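Local coordinates for B-type flagellar hook-associated protein 2 (PDB 5FHY) that caps the growing tip of the bacterial flagellum, promotes flagellin polymerisation there and keeps unassembled subunits from leaking away, and is essential for motility, at residues Lys61-Thr66 with Val134-Ser139; Ile49-Ile54 with Ser146-Asp151; Gly72-Pro77 with Lys100-Ser105; Thr124-Asp129 with Lys181-Ser186. One frame throughout, in Å; residues are numbered along the deposited sequence.

Contact 1. Residues Lys61-Thr66 with Val134-Ser139; sequences KFNSGT and VSDDGS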
loop_
_atom_site.group_PDB
_atom_site.type_symbol
_atom_site.label_atom_id
_atom_site.label_comp_id
_atom_site.label_asym_id
_atom_site.label_seq_id
_atom_site.Cartn_x
_atom_site.Cartn_y
_atom_site.Cartn_z
ATOM N N LYS B 61 6.570 -60.332 39.593
ATOM C CA LYS B 61 7.636 -59.836 40.450
ATOM C C LYS B 61 8.846 -60.738 40.286
ATOM O O LYS B 61 8.725 -61.961 40.310
ATOM C CB LYS B 61 7.197 -59.769 41.916
ATOM C CG LYS B 61 5.897 -59.019 42.154
ATOM C CD LYS B 61 5.955 -58.238 43.458
ATOM C CE LYS B 61 7.048 -57.178 43.400
ATOM N NZ LYS B 61 7.197 -56.414 44.672
ATOM N N PHE B 62 10.017 -60.138 40.124
ATOM C CA PHE B 62 11.219 -60.900 39.811
ATOM C C PHE B 62 11.893 -61.527 41.031
ATOM O O PHE B 62 11.863 -60.976 42.130
ATOM C CB PHE B 62 12.220 -60.006 39.078
ATOM C CG PHE B 62 11.781 -59.605 37.697
ATOM C CD1 PHE B 62 11.685 -60.551 36.691
ATOM C CD2 PHE B 62 11.471 -58.290 37.400
ATOM C CE1 PHE B 62 11.288 -60.195 35.418
ATOM C CE2 PHE B 62 11.073 -57.928 36.125
ATOM C CZ PHE B 62 10.981 -58.884 35.134
ATOM N N ASN B 63 12.479 -62.701 40.819
ATOM C CA ASN B 63 13.341 -63.342 41.806
ATOM C C ASN B 63 14.494 -62.432 42.216
ATOM O O ASN B 63 14.832 -61.489 41.498
ATOM C CB ASN B 63 13.894 -64.657 41.257
ATOM C CG ASN B 63 12.843 -65.735 41.151
ATOM O OD1 ASN B 63 11.773 -65.637 41.749
ATOM N ND2 ASN B 63 13.137 -66.771 40.376
ATOM N N SER B 64 15.112 -62.730 43.355
ATOM C CA SER B 64 16.253 -61.950 43.823
ATOM C C SER B 64 17.480 -62.280 42.978
ATOM O O SER B 64 17.562 -63.358 42.391
ATOM C CB SER B 64 16.521 -62.232 45.306
ATOM O OG SER B 64 17.686 -61.566 45.766
ATOM N N GLY B 65 18.423 -61.344 42.895
ATOM C CA GLY B 65 19.654 -61.577 42.159
ATOM C C GLY B 65 20.391 -60.311 41.764
ATOM O O GLY B 65 20.261 -59.281 42.426
ATOM N N THR B 66 21.170 -60.388 40.685
ATOM C CA THR B 66 21.972 -59.252 40.229
ATOM C C THR B 66 21.983 -59.097 38.703
ATOM O O THR B 66 22.066 -60.084 37.969
ATOM C CB THR B 66 23.437 -59.362 40.724
ATOM O OG1 THR B 66 23.457 -59.805 42.087
ATOM C CG2 THR B 66 24.144 -58.013 40.631
ATOM N N VAL B 134 22.971 -62.303 34.054
ATOM C CA VAL B 134 22.051 -62.463 35.179
ATOM C C VAL B 134 22.461 -63.579 36.140
ATOM O O VAL B 134 22.621 -64.730 35.734
ATOM C CB VAL B 134 20.619 -62.769 34.699
ATOM C CG1 VAL B 134 19.707 -63.018 35.900
ATOM C CG2 VAL B 134 20.081 -61.636 33.833
ATOM N N SER B 135 22.622 -63.231 37.413
ATOM C CA SER B 135 22.765 -64.221 38.477
ATOM C C SER B 135 21.456 -64.293 39.258
ATOM O O SER B 135 21.074 -63.336 39.926
ATOM C CB SER B 135 23.928 -63.874 39.409
ATOM O OG SER B 135 25.178 -64.068 38.772
ATOM N N ASP B 136 20.775 -65.432 39.183
ATOM C CA ASP B 136 19.440 -65.559 39.761
ATOM C C ASP B 136 19.435 -66.384 41.044
ATOM O O ASP B 136 19.874 -67.532 41.053
ATOM C CB ASP B 136 18.486 -66.187 38.737
ATOM C CG ASP B 136 17.053 -66.253 39.231
ATOM O OD1 ASP B 136 16.722 -65.541 40.200
ATOM O OD2 ASP B 136 16.258 -67.021 38.648
ATOM N N ASP B 137 18.940 -65.795 42.129
ATOM C CA ASP B 137 18.894 -66.491 43.413
ATOM C C ASP B 137 17.873 -67.627 43.383
ATOM O O ASP B 137 17.886 -68.505 44.244
ATOM C CB ASP B 137 18.569 -65.523 44.554
ATOM C CG ASP B 137 19.682 -64.524 44.805
ATOM O OD1 ASP B 137 20.825 -64.785 44.375
ATOM O OD2 ASP B 137 19.415 -63.485 45.445
ATOM N N GLY B 138 16.982 -67.594 42.396
ATOM C CA GLY B 138 15.995 -68.644 42.212
ATOM C C GLY B 138 14.772 -68.484 43.090
ATOM O O GLY B 138 13.877 -69.327 43.090
ATOM N N SER B 139 14.734 -67.388 43.837
ATOM C CA SER B 139 13.627 -67.115 44.740
ATOM C C SER B 139 13.540 -65.622 45.028
ATOM O O SER B 139 14.548 -64.917 45.014
ATOM C CB SER B 139 13.787 -67.902 46.043
ATOM O OG SER B 139 14.967 -67.524 46.733
#

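Contact 2. Residues Ile49-Ile54 with Ser146-Asp151; sequences IALQAI and SQLAFD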
loop_
_atom_site.group_PDB
_atom_site.type_symbol
_atom_site.label_atom_id
_atom_site.label_comp_id
_atom_site.label_asym_id
_atom_site.label_seq_id
_atom_site.Cartn_x
_atom_site.Cartn_y
_atom_site.Cartn_z
ATOM N N ILE B 49 18.190 -53.477 21.943
ATOM C CA ILE B 49 17.733 -54.846 22.112
ATOM C C ILE B 49 16.398 -54.907 22.831
ATOM O O ILE B 49 15.954 -53.929 23.435
ATOM C CB ILE B 49 18.754 -55.681 22.905
ATOM C CG1 ILE B 49 18.752 -55.271 24.380
ATOM C CG2 ILE B 49 20.145 -55.536 22.307
ATOM C CD1 ILE B 49 19.567 -56.173 25.268
ATOM N N ALA B 50 15.768 -56.073 22.769
ATOM C CA ALA B 50 14.513 -56.309 23.469
ATOM C C ALA B 50 14.619 -57.628 24.217
ATOM O O ALA B 50 14.933 -58.659 23.628
ATOM C CB ALA B 50 13.344 -56.328 22.502
ATOM N N LEU B 51 14.360 -57.595 25.518
ATOM C CA LEU B 51 14.485 -58.796 26.339
ATOM C C LEU B 51 13.215 -59.629 26.240
ATOM O O LEU B 51 12.287 -59.257 25.526
ATOM C CB LEU B 51 14.795 -58.437 27.796
ATOM C CG LEU B 51 15.986 -57.496 28.004
ATOM C CD1 LEU B 51 16.159 -57.159 29.473
ATOM C CD2 LEU B 51 17.268 -58.096 27.421
ATOM N N GLN B 52 13.183 -60.762 26.937
ATOM C CA GLN B 52 12.019 -61.642 26.899
ATOM C C GLN B 52 10.769 -60.926 27.386
ATOM O O GLN B 52 10.842 -60.067 28.266
ATOM C CB GLN B 52 12.250 -62.894 27.753
ATOM C CG GLN B 52 13.060 -63.981 27.075
ATOM C CD GLN B 52 13.179 -65.241 27.915
ATOM O OE1 GLN B 52 12.194 -65.719 28.480
ATOM N NE2 GLN B 52 14.390 -65.788 27.998
ATOM N N ALA B 53 9.625 -61.277 26.805
ATOM C CA ALA B 53 8.355 -60.702 27.225
ATOM C C ALA B 53 7.903 -61.415 28.484
ATOM O O ALA B 53 8.024 -62.634 28.593
ATOM C CB ALA B 53 7.309 -60.814 26.131
ATOM N N ILE B 54 7.390 -60.654 29.440
ATOM C CA ILE B 54 6.943 -61.231 30.694
ATOM C C ILE B 54 5.428 -61.383 30.692
ATOM O O ILE B 54 4.696 -60.401 30.573
ATOM C CB ILE B 54 7.395 -60.372 31.889
ATOM C CG1 ILE B 54 8.894 -60.076 31.783
ATOM C CG2 ILE B 54 7.081 -61.070 33.193
ATOM C CD1 ILE B 54 9.748 -61.314 31.750
ATOM N N SER B 146 16.474 -64.921 35.446
ATOM C CA SER B 146 17.393 -65.391 34.414
ATOM C C SER B 146 16.909 -65.131 32.983
ATOM O O SER B 146 17.715 -65.101 32.052
ATOM C CB SER B 146 17.661 -66.885 34.603
ATOM O OG SER B 146 16.460 -67.628 34.500
ATOM N N GLN B 147 15.605 -64.940 32.800
ATOM C CA GLN B 147 15.070 -64.758 31.452
ATOM C C GLN B 147 15.283 -63.330 30.950
ATOM O O GLN B 147 14.827 -62.974 29.863
ATOM C CB GLN B 147 13.581 -65.129 31.391
ATOM C CG GLN B 147 12.664 -64.340 32.303
ATOM C CD GLN B 147 11.206 -64.750 32.154
ATOM O OE1 GLN B 147 10.818 -65.347 31.149
ATOM N NE2 GLN B 147 10.393 -64.427 33.154
ATOM N N LEU B 148 15.983 -62.518 31.739
ATOM C CA LEU B 148 16.346 -61.172 31.307
ATOM C C LEU B 148 17.765 -61.146 30.751
ATOM O O LEU B 148 18.292 -60.082 30.430
ATOM C CB LEU B 148 16.219 -60.175 32.459
ATOM C CG LEU B 148 14.821 -59.867 32.997
ATOM C CD1 LEU B 148 14.882 -58.691 33.957
ATOM C CD2 LEU B 148 13.842 -59.590 31.864
ATOM N N ALA B 149 18.375 -62.320 30.626
ATOM C CA ALA B 149 19.738 -62.404 30.121
ATOM C C ALA B 149 19.739 -62.175 28.615
ATOM O O ALA B 149 18.774 -62.501 27.925
ATOM C CB ALA B 149 20.366 -63.755 30.470
ATOM N N PHE B 150 20.824 -61.601 28.111
ATOM C CA PHE B 150 20.945 -61.301 26.692
ATOM C C PHE B 150 22.405 -61.401 26.268
ATOM O O PHE B 150 23.259 -60.653 26.745
ATOM C CB PHE B 150 20.386 -59.904 26.387
ATOM C CG PHE B 150 20.198 -59.618 24.913
ATOM C CD1 PHE B 150 18.978 -59.854 24.293
ATOM C CD2 PHE B 150 21.230 -59.088 24.154
ATOM C CE1 PHE B 150 18.801 -59.582 22.944
ATOM C CE2 PHE B 150 21.055 -58.819 22.808
ATOM C CZ PHE B 150 19.838 -59.062 22.206
ATOM N N ASP B 151 22.686 -62.329 25.365
ATOM C CA ASP B 151 24.034 -62.485 24.845
ATOM C C ASP B 151 24.023 -62.167 23.351
ATOM O O ASP B 151 23.510 -62.947 22.549
ATOM C CB ASP B 151 24.556 -63.904 25.109
ATOM C CG ASP B 151 25.975 -64.107 24.617
ATOM O OD1 ASP B 151 26.705 -63.105 24.463
ATOM O OD2 ASP B 151 26.360 -65.273 24.386
HETATM O O HOH W 1 16.003 -61.518 27.542
#

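Contact 3. Residues Gly72-Pro77 with Lys100-Ser105; sequences GDTKLP and KEAGVS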
loop_
_atom_site.group_PDB
_atom_site.type_symbol
_atom_site.label_atom_id
_atom_site.label_comp_id
_atom_site.label_asym_id
_atom_site.label_seq_id
_atom_site.Cartn_x
_atom_site.Cartn_y
_atom_site.Cartn_z
ATOM N N GLY B 72 30.147 -53.384 25.258
ATOM C CA GLY B 72 31.535 -53.459 24.843
ATOM C C GLY B 72 32.496 -53.374 26.014
ATOM O O GLY B 72 32.392 -54.126 26.983
ATOM N N ASP B 73 33.453 -52.460 25.894
ATOM C CA ASP B 73 34.359 -52.076 26.976
ATOM C C ASP B 73 33.578 -51.741 28.245
ATOM O O ASP B 73 33.746 -52.384 29.282
ATOM C CB ASP B 73 35.217 -50.881 26.497
ATOM C CG ASP B 73 35.995 -50.167 27.616
ATOM O OD1 ASP B 73 35.621 -50.180 28.807
ATOM O OD2 ASP B 73 37.017 -49.539 27.275
ATOM N N THR B 74 32.724 -50.729 28.150
ATOM C CA THR B 74 32.095 -50.135 29.323
ATOM C C THR B 74 31.214 -51.108 30.097
ATOM O O THR B 74 30.433 -51.853 29.510
ATOM C CB THR B 74 31.239 -48.926 28.927
ATOM O OG1 THR B 74 32.001 -48.061 28.078
ATOM C CG2 THR B 74 30.795 -48.156 30.163
ATOM N N LYS B 75 31.351 -51.102 31.418
ATOM C CA LYS B 75 30.480 -51.894 32.271
ATOM C C LYS B 75 29.607 -50.946 33.081
ATOM O O LYS B 75 30.061 -49.881 33.495
ATOM C CB LYS B 75 31.296 -52.809 33.187
ATOM C CG LYS B 75 32.102 -53.855 32.432
ATOM C CD LYS B 75 32.832 -54.804 33.362
ATOM C CE LYS B 75 31.881 -55.652 34.187
ATOM N NZ LYS B 75 32.596 -56.644 35.038
ATOM N N LEU B 76 28.360 -51.333 33.317
ATOM C CA LEU B 76 27.479 -50.550 34.177
ATOM C C LEU B 76 27.635 -51.024 35.617
ATOM O O LEU B 76 28.078 -52.148 35.845
ATOM C CB LEU B 76 26.020 -50.669 33.718
ATOM C CG LEU B 76 25.531 -49.746 32.592
ATOM C CD1 LEU B 76 26.203 -50.072 31.263
ATOM C CD2 LEU B 76 24.011 -49.815 32.444
ATOM N N PRO B 77 27.290 -50.168 36.591
ATOM C CA PRO B 77 27.212 -50.590 37.993
ATOM C C PRO B 77 26.370 -51.851 38.143
ATOM O O PRO B 77 25.330 -51.956 37.491
ATOM C CB PRO B 77 26.545 -49.401 38.683
ATOM C CG PRO B 77 26.955 -48.231 37.868
ATOM C CD PRO B 77 27.069 -48.716 36.444
ATOM N N LYS B 100 23.117 -43.789 32.947
ATOM C CA LYS B 100 23.206 -42.404 32.481
ATOM C C LYS B 100 24.588 -42.103 31.926
ATOM O O LYS B 100 24.762 -41.224 31.084
ATOM C CB LYS B 100 22.905 -41.428 33.614
ATOM C CG LYS B 100 22.032 -41.992 34.692
ATOM C CD LYS B 100 22.480 -41.504 36.053
ATOM C CE LYS B 100 23.911 -41.945 36.337
ATOM N NZ LYS B 100 24.055 -43.421 36.160
ATOM N N GLU B 101 25.567 -42.837 32.436
ATOM C CA GLU B 101 26.968 -42.625 32.117
ATOM C C GLU B 101 27.324 -43.055 30.697
ATOM O O GLU B 101 27.955 -42.311 29.949
ATOM C CB GLU B 101 27.833 -43.396 33.115
ATOM C CG GLU B 101 27.356 -44.834 33.374
ATOM C CD GLU B 101 26.315 -44.952 34.477
ATOM O OE1 GLU B 101 25.291 -44.237 34.412
ATOM O OE2 GLU B 101 26.518 -45.764 35.403
ATOM N N ALA B 102 26.917 -44.271 30.344
ATOM C CA ALA B 102 27.313 -44.896 29.088
ATOM C C ALA B 102 26.323 -44.603 27.968
ATOM O O ALA B 102 26.597 -44.867 26.798
ATOM C CB ALA B 102 27.464 -46.395 29.276
ATOM N N GLY B 103 25.168 -44.055 28.328
ATOM C CA GLY B 103 24.153 -43.741 27.343
ATOM C C GLY B 103 23.236 -44.926 27.138
ATOM O O GLY B 103 22.737 -45.166 26.038
ATOM N N VAL B 104 23.005 -45.669 28.213
ATOM C CA VAL B 104 22.071 -46.779 28.166
ATOM C C VAL B 104 20.762 -46.352 28.800
ATOM O O VAL B 104 20.726 -45.942 29.959
ATOM C CB VAL B 104 22.613 -48.021 28.897
ATOM C CG1 VAL B 104 21.555 -49.123 28.935
ATOM C CG2 VAL B 104 23.896 -48.510 28.237
ATOM N N SER B 105 19.689 -46.436 28.025
ATOM C CA SER B 105 18.369 -46.084 28.517
ATOM C C SER B 105 17.477 -47.304 28.394
ATOM O O SER B 105 17.865 -48.303 27.791
ATOM C CB SER B 105 17.784 -44.901 27.741
ATOM O OG SER B 105 17.447 -45.276 26.414
#

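Contact 4. Residues Thr124-Asp129 with Lys181-Ser186; sequences TGDGKD and KRSIAS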
loop_
_atom_site.group_PDB
_atom_site.type_symbol
_atom_site.label_atom_id
_atom_site.label_comp_id
_atom_site.label_asym_id
_atom_site.label_seq_id
_atom_site.Cartn_x
_atom_site.Cartn_y
_atom_site.Cartn_z
ATOM N N THR B 124 27.871 -45.596 18.922
ATOM C CA THR B 124 27.918 -46.197 17.599
ATOM C C THR B 124 29.247 -46.913 17.385
ATOM O O THR B 124 30.256 -46.549 17.988
ATOM C CB THR B 124 27.721 -45.143 16.496
ATOM O OG1 THR B 124 28.630 -44.052 16.705
ATOM C CG2 THR B 124 26.289 -44.619 16.498
ATOM N N GLY B 125 29.237 -47.941 16.541
ATOM C CA GLY B 125 30.458 -48.640 16.182
ATOM C C GLY B 125 30.360 -50.149 16.301
ATOM O O GLY B 125 29.423 -50.663 16.906
ATOM N N ASP B 126 31.317 -50.858 15.710
ATOM C CA ASP B 126 31.371 -52.314 15.814
ATOM C C ASP B 126 31.644 -52.767 17.250
ATOM O O ASP B 126 32.537 -52.245 17.914
ATOM C CB ASP B 126 32.455 -52.879 14.887
ATOM C CG ASP B 126 32.091 -52.763 13.418
ATOM O OD1 ASP B 126 30.909 -52.970 13.070
ATOM O OD2 ASP B 126 32.995 -52.457 12.610
ATOM N N GLY B 127 30.884 -53.753 17.717
ATOM C CA GLY B 127 31.136 -54.368 19.009
ATOM C C GLY B 127 30.542 -53.668 20.217
ATOM O O GLY B 127 30.663 -54.151 21.341
ATOM N N LYS B 128 29.903 -52.525 19.999
ATOM C CA LYS B 128 29.304 -51.786 21.103
ATOM C C LYS B 128 27.878 -52.283 21.333
ATOM O O LYS B 128 26.943 -51.492 21.442
ATOM C CB LYS B 128 29.314 -50.274 20.841
ATOM C CG LYS B 128 30.699 -49.639 20.805
ATOM C CD LYS B 128 31.327 -49.807 19.436
ATOM C CE LYS B 128 32.714 -49.206 19.348
ATOM N NZ LYS B 128 33.303 -49.462 18.004
ATOM N N ASP B 129 27.722 -53.601 21.402
ATOM C CA ASP B 129 26.418 -54.210 21.636
ATOM C C ASP B 129 26.089 -54.202 23.124
ATOM O O ASP B 129 26.987 -54.286 23.959
ATOM C CB ASP B 129 26.387 -55.648 21.102
ATOM C CG ASP B 129 26.436 -55.716 19.580
ATOM O OD1 ASP B 129 25.766 -54.901 18.911
ATOM O OD2 ASP B 129 27.152 -56.593 19.052
ATOM N N LYS B 181 38.053 -46.787 0.712
ATOM C CA LYS B 181 37.085 -47.089 1.763
ATOM C C LYS B 181 37.568 -46.707 3.154
ATOM O O LYS B 181 38.722 -46.932 3.508
ATOM C CB LYS B 181 36.726 -48.575 1.739
ATOM C CG LYS B 181 35.799 -48.966 0.605
ATOM C CD LYS B 181 35.527 -50.461 0.592
ATOM C CE LYS B 181 34.457 -50.811 -0.430
ATOM N NZ LYS B 181 34.117 -52.260 -0.421
ATOM N N ARG B 182 36.656 -46.148 3.942
ATOM C CA ARG B 182 36.914 -45.823 5.336
ATOM C C ARG B 182 35.761 -46.309 6.202
ATOM O O ARG B 182 34.627 -45.848 6.068
ATOM C CB ARG B 182 37.115 -44.315 5.516
ATOM C CG ARG B 182 37.058 -43.819 6.963
ATOM C CD ARG B 182 38.169 -44.409 7.826
ATOM N NE ARG B 182 38.862 -43.397 8.625
ATOM C CZ ARG B 182 38.399 -42.887 9.764
ATOM N NH1 ARG B 182 37.228 -43.283 10.243
ATOM N NH2 ARG B 182 39.101 -41.973 10.418
ATOM N N SER B 183 36.053 -47.258 7.080
ATOM C CA SER B 183 35.073 -47.711 8.052
ATOM C C SER B 183 34.961 -46.655 9.140
ATOM O O SER B 183 35.972 -46.217 9.683
ATOM C CB SER B 183 35.480 -49.063 8.636
ATOM O OG SER B 183 34.591 -49.472 9.657
ATOM N N ILE B 184 33.742 -46.246 9.467
ATOM C CA ILE B 184 33.569 -45.172 10.437
ATOM C C ILE B 184 32.767 -45.648 11.646
ATOM O O ILE B 184 31.742 -46.311 11.506
ATOM C CB ILE B 184 32.891 -43.949 9.784
ATOM C CG1 ILE B 184 31.545 -44.332 9.168
ATOM C CG2 ILE B 184 33.787 -43.369 8.700
ATOM C CD1 ILE B 184 30.756 -43.149 8.643
ATOM N N ALA B 185 33.232 -45.291 12.839
ATOM C CA ALA B 185 32.624 -45.790 14.072
ATOM C C ALA B 185 31.540 -44.849 14.565
ATOM O O ALA B 185 30.866 -45.117 15.558
ATOM C CB ALA B 185 33.681 -45.990 15.147
ATOM N N SER B 186 31.398 -43.733 13.866
ATOM C CA SER B 186 30.387 -42.740 14.178
ATOM C C SER B 186 30.023 -42.005 12.896
ATOM O O SER B 186 30.808 -41.979 11.950
ATOM C CB SER B 186 30.896 -41.767 15.240
ATOM O OG SER B 186 30.104 -40.594 15.288
#

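Contact 1. Residues Lys61-Thr66 with Val134-Ser139
The hydroxyl of Ser64 meets the carboxylate of Asp137, OG giving a hydrogen bond of 2.6 Å to OD2. OG lies anti to the backbone N of Ser64 (chi1 176°), and it reaches OD2 on the anti side of the carboxylate, 23° out of its plane. The backbone of Ser64 is gripped as well: its N donates to Ser139 O at 2.8 Å from above the carbonyl plane, while its O accepts from Asp137 N. Asn63 and Asp136 lie obliquely across one another, amide and carboxylate only 20° from coplanar, with Asn63 CB 3.1 Å from Asp136 OD1. That oxygen is taken by Gly138 N, 3.0 Å away and high above the carboxylate plane, which makes an Asx turn; OD2 has weak bonds to Leu145 and Ser144. Beyond the turn, strands 65-71 and 130-136 pair antiparallel, Thr66 and Ser135 exchanging N-H···O bonds. Gly65 suits the pair opposite Asp136 because a CB would collide with Ser135 O, and its bare CA instead comes 3.2 Å from that oxygen. Small polar residues and acids thus fit this surface end of the sheet: backbone bonds set the strand register, and the two carboxylates, probably ionised, hold the chain where it enters one strand and leaves the other.

Contact 2. Residues Ile49-Ile54 with Ser146-Asp151
Ile49 lays its CD1 over one face of the Phe150 ring, a CH-pi contact 3.6 Å from the centroid and offset toward the rim. Its CG1 sits in the crowded position between backbone N and carbonyl carbon (chi1 72°), and its second branch, CG2, approaches the ring atom CE2 of Phe150 at 3.4 Å. A beta-branched residue suits this place on the strand, since both branches touch one ring. Ala50 turns its methyl from the contact toward Leu158 and Arg116. Leu51 spreads its two methyls: CD1 meets CD2 of Leu148 at 4.1 Å, the two side chains crossing at about a right angle, while CD2 packs 3.7 Å from Phe150 CB. Strand 48-50 belongs to an antiparallel sheet beside strand 114-121, and the chain 147-150, which begins in the short 3-10 turn 146-148, runs antiparallel to segment 49-54 with no clear direct hydrogen bond between them. A water bridges the two, accepting from Gln52 N and donating to Gln147 O and Ala149 O, each 3.0 Å away. The side chains of Gln52 and Gln147 cross with their amide planes 85° apart, long polar arms suited to the less buried end. Ile54 CD1 lies 3.8 Å from Gln147 CD, at the amide end of that side chain, and the same methyl is 4.4 Å from CD2 of Leu148.

Contact 3. Residues Gly72-Pro77 with Lys100-Ser105
Leu76 and Val104 carry the apolar part of this contact, their side chains lying obliquely across each other with Leu76 CD1 4.1 Å from Val104 CG2. In Val104 CG1 stands anti to the backbone N (chi1 175°), which puts the other methyl, CG2, beside that N and against the leucine. The same CD1 of Leu76 also comes within 4.4 Å of Ala102 CB, so one methyl spans two residues of the facing segment. Leucine suits the place because its CB does not point straight across, yet the branched end of the chain swings over to the other side. The methyl of Ala102 is met a second time by Thr74 CG2 at 3.9 Å; a small residue fits there, its methyl within reach of both the threonine and the leucine.

The second kind of contact is between ring carbons and a carboxylate. Pro77 and Glu101 reach toward each other tip to tip, and OE2 of Glu101 stands 3.2 Å from CD of Pro77. The bend of the glutamate at chi2 (-87°) places CD and so turns the carboxylate toward the proline ring. Its other oxygen, OE1, is modelled implausibly close to NZ of Lys100, so the details of that ion pair are doubtful; the lysine also bonds to Gln97 O near the end of helix 88-98. No hydrogen bond joins the two segments.

Both segments lie in the flagellin hook IN motif, and Ser105 touches Ala33 of a second subunit. Strand 74-81 is an outer strand of a three-stranded antiparallel sheet, whereas strand 104-111 borders a separate four-stranded one; helix 88-98 lies between them in the chain, and Val104 packs on its Ile95.

Contact 4. Residues Thr124-Asp129 with Lys181-Ser186
Thr124 hydrogen-bonds through its hydroxyl to the carbonyl of Ala185, OG1 donating to O over 2.7 Å. The bond lies in the carbonyl plane and on a lone pair, with a C=O···OG1 angle of 135°. To get there OG1 occupies the place between the backbone N and the carbonyl carbon of Thr124 (chi1 51°), and it also comes 3.3 Å from Ser186 CA. This is the close-packed part: Thr124 O itself stands 2.9 Å from the same carbonyl oxygen, two acceptors side by side, so the hydroxyl proton probably eases their repulsion. Gly125 follows, its CA 4.2 Å from that of Ala185; at its backbone angles a CB would press on the carbonyl O of Thr124, and in this arrangement would also collide with Lys128 NZ.

Away from this bond the contact thins out toward solvent. Asp126 is exposed, its OD2 4.5 Å from Ser183 OG, and the serine hydroxyl is instead bonded to Asn172, whose side chain also receives Asp126 N. Ser186 likewise turns its hydroxyl to the backbone of Ser188. Lys128 curls back within its own loop, NZ donating to Asp126 O at 2.9 Å.

Strand 180-184 also meets a third subunit, where Asn112 of that subunit accepts from Ser183 N. The contact is a loop meeting a strand end: Thr124, leading into the type II beta turn Gly125-Lys128, binds the residue just after strand 180-184, which is outermost in its antiparallel sheet within this chain.

Contact 2 is the buried one, built on aliphatic and aromatic packing with a single bridging water, whereas contacts 1 and 4 lie at the surface and rely on hydrogen bonds; contact 3 is partly buried and has none across it. Contacts 1 and 3 reach the same three-stranded sheet through neighbouring strands, 65-71 and 74-81, while contacts 2 and 3 share the four-stranded sheet holding 48-50 and 104-111. Contacts 1 and 2 touch directly, Val134 packing on Ser146 and Leu148. Contact 4 differs in kind: it joins a loop to the chain just after strand 180-184 of a separate sheet, its centre about 34 Å from that of contact 1.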